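Local coordinates for mannosyl-glycoprotein endo-beta-N-acetylglucosamidase-like domain-containing protein (Pseudomonas protegens, PDB 4KT3) that acts as a type VI secretion effector that hydrolyses peptidoglycan glycosidic bonds, and is captured here in complex with its immunity protein, at residues A[42-47]-A[112-117]; A[83-88]-A[145-150]. One frame throughout, in Å; residues are numbered along the deposited sequence.

From the N terminus, helix 35-54 first supplies 42-47, and contact 1 closes when the chain returns, after 64 intervening residues, at 112-117, the start of helix 114-129. Within that loop lies 83-88, which meets 145-150 in contact 2 only after the chain has run on through helices 114-129 and 135-144. The two loops therefore cross rather than nest. The centres of contacts 1 and 2 are about 17 Å apart, on opposite sides of the chain's centre, yet Y84 joins them: its ring meets those of Y44 and F114, and its backbone N lies 3.2 Å from S117 OG, probably as a hydrogen bond. Disulfide C32-C177 joins the two ends of the modelled chain.

Contact 1 (A[42-47]-A[112-117]); sequences SKYKAV and DSFQKS
Y44 and F114 form an aromatic stack between the first long helix of the domain, 35-54, and the first turn of helix 114-129, in a partly buried position. The rings are offset and nearly parallel, with centroids 4.0 Å apart and planes only 12° from each other. The shift carries the rim of the tyrosine ring toward the root of the phenylalanine, so that Y44 CE1 comes within 3.4 Å of F114 CB. At the other end of the overlap Y44 CB lies over the F114 face as a CH-pi donor, 4.0 Å from the ring centroid. F114 reaches the tyrosine because its CG stands anti to the backbone N (chi1 177°).

V47, one turn after Y44, adds a smaller apolar touch: its CG2 sits 4.1 Å from F114 CD1 while also lying at the edge of the Y44 ring, in its plane. The Y44 ring is sandwiched between F114 on one face and K43 CG over the centre of the other, and K43 NZ makes a weak hydrogen bond to Y44 OH.

The mainly helical build agrees with assignment of this domain to the glucosaminidase family of the lysozyme clan, and the stack joins two of its helices at a helix start. S113 is the N-cap there; its OG accepts from K116 N over 3.1 Å, with a fairly straight N-H...O angle of 164°. One residue along, F114 presents its ring to helix 35-54 while its carbonyl O receives S117 OG at 2.8 Å. F40 and C48 of helix 35-54 and A66 of helix 59-70 also pack against F114, and L63 of the latter helix touches Y44.

Contact 2 (A[83-88]-A[145-150]); sequences NYFSMH and SGYNTG
Two irregular loops face each other with the CA atoms of M87 and Y147 8.6 Å apart, a gap bridged mainly by the Y147 side chain. One side is a type I beta turn from N83 to S86, which contains F85; the other begins with the Schellman motif that ends helix 135-144, with G146 at positive phi. Just after that helix end, Y147 holds its CG anti to the backbone N (chi1 176°) and extends its phenol to the turn, where OH donates to F85 O over 2.7 Å in a weak hydrogen bond. The same hydroxyl lies near the plane of the F85 ring, at its edge. M87, modelled as selenomethionine, places SE at the edge of the tyrosine ring, 4.2 Å from Y147 CE2. F121 of helix 114-129 meets both aromatic rings, its plane nearly perpendicular to that of Y147.

Both loops also belong to the interface with the immunity protein: S86 OG hydrogen-bonds Y79 OH of the immunity protein, H88 NE2 its N70 OD1, and G150 N its E78 OE1.

The N83 amide closes the loop just past the turn, gripping the backbone of M87. Its OD1 accepts from M87 N at 3.0 Å, and its ND2 donates to M87 O, also at 3.0 Å, lying in the carbonyl plane on a lone pair.

Contact 1 (A[42-47]-A[112-117])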
ATOM      1  N   SER A  42       5.075  -7.378  12.843  1.00 10.39           N
ATOM      2  CA  SER A  42       5.827  -7.755  14.035  1.00 12.44           C
ATOM      3  C   SER A  42       6.386  -6.531  14.743  1.00 11.60           C
ATOM      4  O   SER A  42       6.430  -6.486  15.970  1.00 13.66           O
ATOM      5  CB  SER A  42       6.962  -8.696  13.672  1.00 14.89           C
ATOM      6  OG  SER A  42       6.431  -9.936  13.261  1.00 18.49           O
ATOM      7  N   LYS A  43       6.793  -5.525  13.978  1.00 10.92           N
ATOM      8  CA  LYS A  43       7.436  -4.360  14.566  1.00  9.66           C
ATOM      9  C   LYS A  43       6.479  -3.550  15.424  1.00  8.69           C
ATOM     10  O   LYS A  43       6.862  -3.039  16.464  1.00  9.56           O
ATOM     11  CB  LYS A  43       7.999  -3.454  13.469  1.00 11.69           C
ATOM     12  CG  LYS A  43       8.711  -2.204  13.999  1.00 11.98           C
ATOM     13  CD  LYS A  43       9.521  -1.546  12.901  1.00 16.83           C
ATOM     14  CE  LYS A  43      10.319  -0.388  13.428  1.00 17.50           C
ATOM     15  NZ  LYS A  43      10.974   0.373  12.332  1.00 25.21           N
ATOM     16  N   TYR A  44       5.230  -3.401  14.975  1.00  8.77           N
ATOM     17  CA  TYR A  44       4.324  -2.418  15.570  1.00  8.56           C
ATOM     18  C   TYR A  44       3.076  -2.969  16.228  1.00 10.30           C
ATOM     19  O   TYR A  44       2.300  -2.209  16.815  1.00 11.23           O
ATOM     20  CB  TYR A  44       3.911  -1.394  14.520  1.00  9.06           C
ATOM     21  CG  TYR A  44       5.037  -0.516  14.039  1.00 10.76           C
ATOM     22  CD1 TYR A  44       5.688   0.348  14.910  1.00 13.09           C
ATOM     23  CD2 TYR A  44       5.425  -0.520  12.704  1.00 13.64           C
ATOM     24  CE1 TYR A  44       6.716   1.166  14.462  1.00 15.60           C
ATOM     25  CE2 TYR A  44       6.453   0.287  12.255  1.00 16.42           C
ATOM     26  CZ  TYR A  44       7.083   1.135  13.130  1.00 16.76           C
ATOM     27  OH  TYR A  44       8.098   1.945  12.666  1.00 26.60           O
ATOM     28  N   LYS A  45       2.883  -4.282  16.198  1.00  9.42           N
ATOM     29  CA  LYS A  45       1.660  -4.837  16.782  1.00  9.68           C
ATOM     30  C   LYS A  45       1.500  -4.537  18.274  1.00 11.90           C
ATOM     31  O   LYS A  45       0.387  -4.256  18.735  1.00 13.21           O
ATOM     32  CB  LYS A  45       1.538  -6.333  16.500  1.00 10.54           C
ATOM     33  CG  LYS A  45       2.645  -7.221  17.049  1.00 12.74           C
ATOM     34  CD  LYS A  45       2.449  -8.642  16.560  1.00 13.90           C
ATOM     35  CE  LYS A  45       3.544  -9.572  17.075  1.00 15.41           C
ATOM     36  NZ  LYS A  45       3.385 -10.960  16.561  1.00 21.42           N
ATOM     37  N   ALA A  46       2.578  -4.595  19.038  1.00 11.17           N
ATOM     38  CA  ALA A  46       2.478  -4.371  20.476  1.00 11.20           C
ATOM     39  C   ALA A  46       2.209  -2.907  20.775  1.00 10.34           C
ATOM     40  O   ALA A  46       1.360  -2.604  21.618  1.00 11.49           O
ATOM     41  CB  ALA A  46       3.717  -4.856  21.206  1.00 10.93           C
ATOM     42  N   VAL A  47       2.872  -1.995  20.069  1.00 11.05           N
ATOM     43  CA  VAL A  47       2.611  -0.570  20.322  1.00 10.85           C
ATOM     44  C   VAL A  47       1.198  -0.131  19.925  1.00  9.75           C
ATOM     45  O   VAL A  47       0.641   0.815  20.496  1.00 13.40           O
ATOM     46  CB  VAL A  47       3.688   0.379  19.736  1.00 18.96           C
ATOM     47  CG1 VAL A  47       5.052   0.095  20.376  1.00 22.34           C
ATOM     48  CG2 VAL A  47       3.763   0.258  18.272  1.00 23.87           C
ATOM     49  N   ASP A 112       6.933  12.377  15.763  1.00 13.24           N
ATOM     50  CA  ASP A 112       8.131  11.836  16.414  1.00 12.08           C
ATOM     51  C   ASP A 112       8.289  10.329  16.234  1.00 13.85           C
ATOM     52  O   ASP A 112       9.405   9.801  16.342  1.00 15.45           O
ATOM     53  CB  ASP A 112       8.103  12.139  17.912  1.00 14.79           C
ATOM     54  CG  ASP A 112       8.582  13.535  18.252  1.00 22.10           C
ATOM     55  OD1 ASP A 112       9.519  14.043  17.607  1.00 20.49           O
ATOM     56  OD2 ASP A 112       8.020  14.119  19.204  1.00 34.79           O
ATOM     57  N   SER A 113       7.188   9.634  15.970  1.00 11.94           N
ATOM     58  CA  SER A 113       7.196   8.172  15.974  1.00 10.84           C
ATOM     59  C   SER A 113       5.884   7.612  15.450  1.00 11.57           C
ATOM     60  O   SER A 113       4.888   8.324  15.379  1.00 10.88           O
ATOM     61  CB  SER A 113       7.377   7.672  17.396  1.00 11.63           C
ATOM     62  OG  SER A 113       6.264   8.049  18.195  1.00 13.27           O
ATOM     63  N   PHE A 114       5.898   6.328  15.110  1.00 12.40           N
ATOM     64  CA  PHE A 114       4.691   5.582  14.765  1.00 11.96           C
ATOM     65  C   PHE A 114       3.642   5.825  15.848  1.00  9.75           C
ATOM     66  O   PHE A 114       2.487   6.159  15.552  1.00 11.00           O
ATOM     67  CB  PHE A 114       5.007   4.076  14.663  1.00 10.22           C
ATOM     68  CG  PHE A 114       3.810   3.221  14.373  1.00 10.23           C
ATOM     69  CD1 PHE A 114       2.872   2.963  15.357  1.00 12.24           C
ATOM     70  CD2 PHE A 114       3.637   2.652  13.130  1.00 13.48           C
ATOM     71  CE1 PHE A 114       1.751   2.176  15.093  1.00 13.36           C
ATOM     72  CE2 PHE A 114       2.518   1.872  12.851  1.00 12.85           C
ATOM     73  CZ  PHE A 114       1.569   1.635  13.833  1.00 11.41           C
ATOM     74  N   GLN A 115       4.055   5.670  17.104  1.00 12.16           N
ATOM     75  CA  GLN A 115       3.140   5.760  18.226  1.00 12.86           C
ATOM     76  C   GLN A 115       2.428   7.114  18.229  1.00 10.79           C
ATOM     77  O   GLN A 115       1.201   7.181  18.422  1.00 11.63           O
ATOM     78  CB  GLN A 115       3.893   5.564  19.546  1.00 15.69           C
ATOM     79  N   LYS A 116       3.181   8.193  18.035  1.00  9.99           N
ATOM     80  CA  LYS A 116       2.576   9.525  18.005  1.00 11.82           C
ATOM     81  C   LYS A 116       1.613   9.664  16.834  1.00 10.27           C
ATOM     82  O   LYS A 116       0.572  10.288  16.981  1.00 11.06           O
ATOM     83  CB  LYS A 116       3.631  10.625  17.944  1.00 12.09           C
ATOM     84  CG  LYS A 116       4.394  10.804  19.230  1.00 13.66           C
ATOM     85  CD  LYS A 116       3.596  11.542  20.268  1.00 17.09           C
ATOM     86  CE  LYS A 116       4.447  11.711  21.526  1.00 28.27           C
ATOM     87  NZ  LYS A 116       3.930  12.735  22.448  1.00 30.03           N
ATOM     88  N   SER A 117       1.934   9.077  15.687  1.00 10.32           N
ATOM     89  CA  SER A 117       1.022   9.176  14.547  1.00 10.93           C
ATOM     90  C   SER A 117      -0.284   8.436  14.851  1.00 10.62           C
ATOM     91  O   SER A 117      -1.370   8.897  14.437  1.00 11.20           O
ATOM     92  CB  SER A 117       1.679   8.723  13.222  1.00 10.48           C
ATOM     93  OG  SER A 117       1.760   7.312  13.064  1.00 11.60           O
TER

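Contact 2 (A[83-88]-A[145-150])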
ATOM      1  N   ASN A  83       4.750   9.230   9.729  1.00 12.21           N
ATOM      2  CA  ASN A  83       3.311   9.437   9.639  1.00 11.48           C
ATOM      3  C   ASN A  83       2.691   8.191   9.036  1.00 11.58           C
ATOM      4  O   ASN A  83       2.514   8.105   7.813  1.00 12.46           O
ATOM      5  CB  ASN A  83       3.018  10.689   8.816  1.00 12.18           C
ATOM      6  CG  ASN A  83       1.535  11.023   8.726  1.00 10.59           C
ATOM      7  OD1 ASN A  83       0.662  10.256   9.142  1.00 11.72           O
ATOM      8  ND2 ASN A  83       1.241  12.184   8.139  1.00 12.92           N
ATOM      9  N   TYR A  84       2.377   7.229   9.902  1.00 10.75           N
ATOM     10  CA  TYR A  84       1.919   5.907   9.456  1.00 11.69           C
ATOM     11  C   TYR A  84       0.420   5.861   9.164  1.00 11.23           C
ATOM     12  O   TYR A  84      -0.100   4.821   8.783  1.00 10.08           O
ATOM     13  CB  TYR A  84       2.337   4.819  10.448  1.00 11.23           C
ATOM     14  CG  TYR A  84       3.805   4.505  10.414  1.00 11.16           C
ATOM     15  CD1 TYR A  84       4.725   5.314  11.064  1.00 11.52           C
ATOM     16  CD2 TYR A  84       4.280   3.386   9.744  1.00 10.14           C
ATOM     17  CE1 TYR A  84       6.083   5.026  11.032  1.00 12.67           C
ATOM     18  CE2 TYR A  84       5.622   3.097   9.709  1.00 10.90           C
ATOM     19  CZ  TYR A  84       6.520   3.923  10.349  1.00 12.16           C
ATOM     20  OH  TYR A  84       7.873   3.633  10.306  1.00 16.55           O
ATOM     21  N   PHE A  85      -0.264   6.996   9.303  1.00 11.25           N
ATOM     22  CA  PHE A  85      -1.695   7.073   8.998  1.00  9.59           C
ATOM     23  C   PHE A  85      -1.968   8.098   7.908  1.00 11.83           C
ATOM     24  O   PHE A  85      -3.125   8.448   7.641  1.00 13.86           O
ATOM     25  CB  PHE A  85      -2.477   7.349  10.297  1.00 11.86           C
ATOM     26  CG  PHE A  85      -2.437   6.180  11.238  1.00 10.71           C
ATOM     27  CD1 PHE A  85      -1.346   5.990  12.074  1.00 11.18           C
ATOM     28  CD2 PHE A  85      -3.445   5.227  11.234  1.00 11.76           C
ATOM     29  CE1 PHE A  85      -1.263   4.888  12.883  1.00 12.74           C
ATOM     30  CE2 PHE A  85      -3.370   4.121  12.068  1.00 11.64           C
ATOM     31  CZ  PHE A  85      -2.273   3.956  12.889  1.00 12.34           C
ATOM     32  N   SER A  86      -0.883   8.538   7.259  1.00 11.43           N
ATOM     33  CA  SER A  86      -0.921   9.559   6.211  1.00 13.12           C
ATOM     34  C   SER A  86      -1.883  10.702   6.534  1.00 12.51           C
ATOM     35  O   SER A  86      -2.675  11.133   5.688  1.00 13.55           O
ATOM     36  CB  SER A  86      -1.251   8.935   4.848  1.00 12.79           C
ATOM     37  OG  SER A  86      -0.266   7.979   4.499  1.00 12.58           O
HETATM   38  N   MSE A  87      -1.781  11.198   7.762  1.00 11.53           N
HETATM   39  CA  MSE A  87      -2.604  12.298   8.236  1.00 12.12           C
HETATM   40  C   MSE A  87      -2.244  13.578   7.524  1.00 11.40           C
HETATM   41  O   MSE A  87      -1.079  13.956   7.473  1.00 13.21           O
HETATM   42  CB  MSE A  87      -2.357  12.532   9.728  1.00 17.03           C
HETATM   43  CG  MSE A  87      -2.589  11.321  10.596  1.00 17.97           C
HETATM   44 SE   MSE A  87      -4.467  11.003  10.955  0.74 13.73          SE
HETATM   45  CE  MSE A  87      -4.809  12.491  12.152  1.00 15.30           C
ATOM     46  N   HIS A  88      -3.269  14.249   7.012  1.00 13.78           N
ATOM     47  CA  HIS A  88      -3.131  15.597   6.512  1.00 12.71           C
ATOM     48  C   HIS A  88      -2.780  16.541   7.663  1.00 16.97           C
ATOM     49  O   HIS A  88      -3.252  16.380   8.797  1.00 15.47           O
ATOM     50  CB  HIS A  88      -4.438  16.058   5.851  1.00 15.35           C
ATOM     51  CG  HIS A  88      -4.753  15.358   4.565  1.00 14.65           C
ATOM     52  ND1 HIS A  88      -5.936  15.550   3.883  1.00 15.17           N
ATOM     53  CD2 HIS A  88      -4.042  14.465   3.839  1.00 12.97           C
ATOM     54  CE1 HIS A  88      -5.935  14.812   2.785  1.00 18.92           C
ATOM     55  NE2 HIS A  88      -4.800  14.136   2.741  1.00 14.86           N
ATOM     56  N   SER A 145     -16.548   9.502   9.159  1.00 22.43           N
ATOM     57  CA  SER A 145     -15.800  10.471   9.949  1.00 25.77           C
ATOM     58  C   SER A 145     -15.074  11.496   9.085  1.00 24.92           C
ATOM     59  O   SER A 145     -14.584  12.492   9.600  1.00 31.44           O
ATOM     60  CB  SER A 145     -14.776   9.745  10.829  1.00 25.76           C
ATOM     61  OG  SER A 145     -13.698   9.245  10.060  1.00 22.84           O
ATOM     62  N   GLY A 146     -14.986  11.233   7.785  1.00 23.66           N
ATOM     63  CA  GLY A 146     -14.229  12.084   6.880  1.00 26.66           C
ATOM     64  C   GLY A 146     -12.728  11.799   6.835  1.00 20.65           C
ATOM     65  O   GLY A 146     -11.975  12.545   6.226  1.00 24.12           O
ATOM     66  N   TYR A 147     -12.282  10.726   7.482  1.00 18.92           N
ATOM     67  CA  TYR A 147     -10.890  10.321   7.361  1.00 17.23           C
ATOM     68  C   TYR A 147     -10.514  10.138   5.885  1.00 16.31           C
ATOM     69  O   TYR A 147      -9.497  10.665   5.411  1.00 16.61           O
ATOM     70  CB  TYR A 147     -10.659   9.017   8.136  1.00 15.17           C
ATOM     71  CG  TYR A 147      -9.254   8.459   8.006  1.00 16.50           C
ATOM     72  CD1 TYR A 147      -8.949   7.488   7.064  1.00 14.47           C
ATOM     73  CD2 TYR A 147      -8.237   8.913   8.822  1.00 13.57           C
ATOM     74  CE1 TYR A 147      -7.653   6.970   6.960  1.00 11.93           C
ATOM     75  CE2 TYR A 147      -6.947   8.417   8.718  1.00 11.98           C
ATOM     76  CZ  TYR A 147      -6.665   7.441   7.799  1.00 11.65           C
ATOM     77  OH  TYR A 147      -5.389   6.941   7.682  1.00 12.02           O
ATOM     78  N   ASN A 148     -11.328   9.363   5.179  1.00 17.75           N
ATOM     79  CA  ASN A 148     -11.252   9.256   3.724  1.00 17.94           C
ATOM     80  C   ASN A 148     -12.666   9.461   3.225  1.00 15.47           C
ATOM     81  O   ASN A 148     -13.618   9.116   3.924  1.00 19.02           O
ATOM     82  CB  ASN A 148     -10.800   7.860   3.264  1.00 16.87           C
ATOM     83  CG  ASN A 148      -9.314   7.605   3.427  1.00 16.80           C
ATOM     84  OD1 ASN A 148      -8.500   8.488   3.707  1.00 19.52           O
ATOM     85  ND2 ASN A 148      -8.966   6.383   3.209  1.00 16.45           N
ATOM     86  N   THR A 149     -12.809   9.975   2.013  1.00 18.77           N
ATOM     87  CA  THR A 149     -14.138  10.158   1.439  1.00 21.59           C
ATOM     88  C   THR A 149     -14.657   8.836   0.865  1.00 22.45           C
ATOM     89  O   THR A 149     -15.871   8.595   0.814  1.00 26.69           O
ATOM     90  CB  THR A 149     -14.141  11.263   0.371  1.00 27.74           C
ATOM     91  OG1 THR A 149     -13.189  10.950  -0.650  1.00 34.42           O
ATOM     92  CG2 THR A 149     -13.761  12.573   1.007  1.00 30.73           C
ATOM     93  N   GLY A 150     -13.722   7.994   0.430  1.00 27.76           N
ATOM     94  CA  GLY A 150     -14.015   6.630   0.035  1.00 34.34           C
ATOM     95  C   GLY A 150     -15.121   6.547  -0.985  1.00 43.12           C
ATOM     96  O   GLY A 150     -15.940   5.632  -0.940  1.00 47.19           O
TER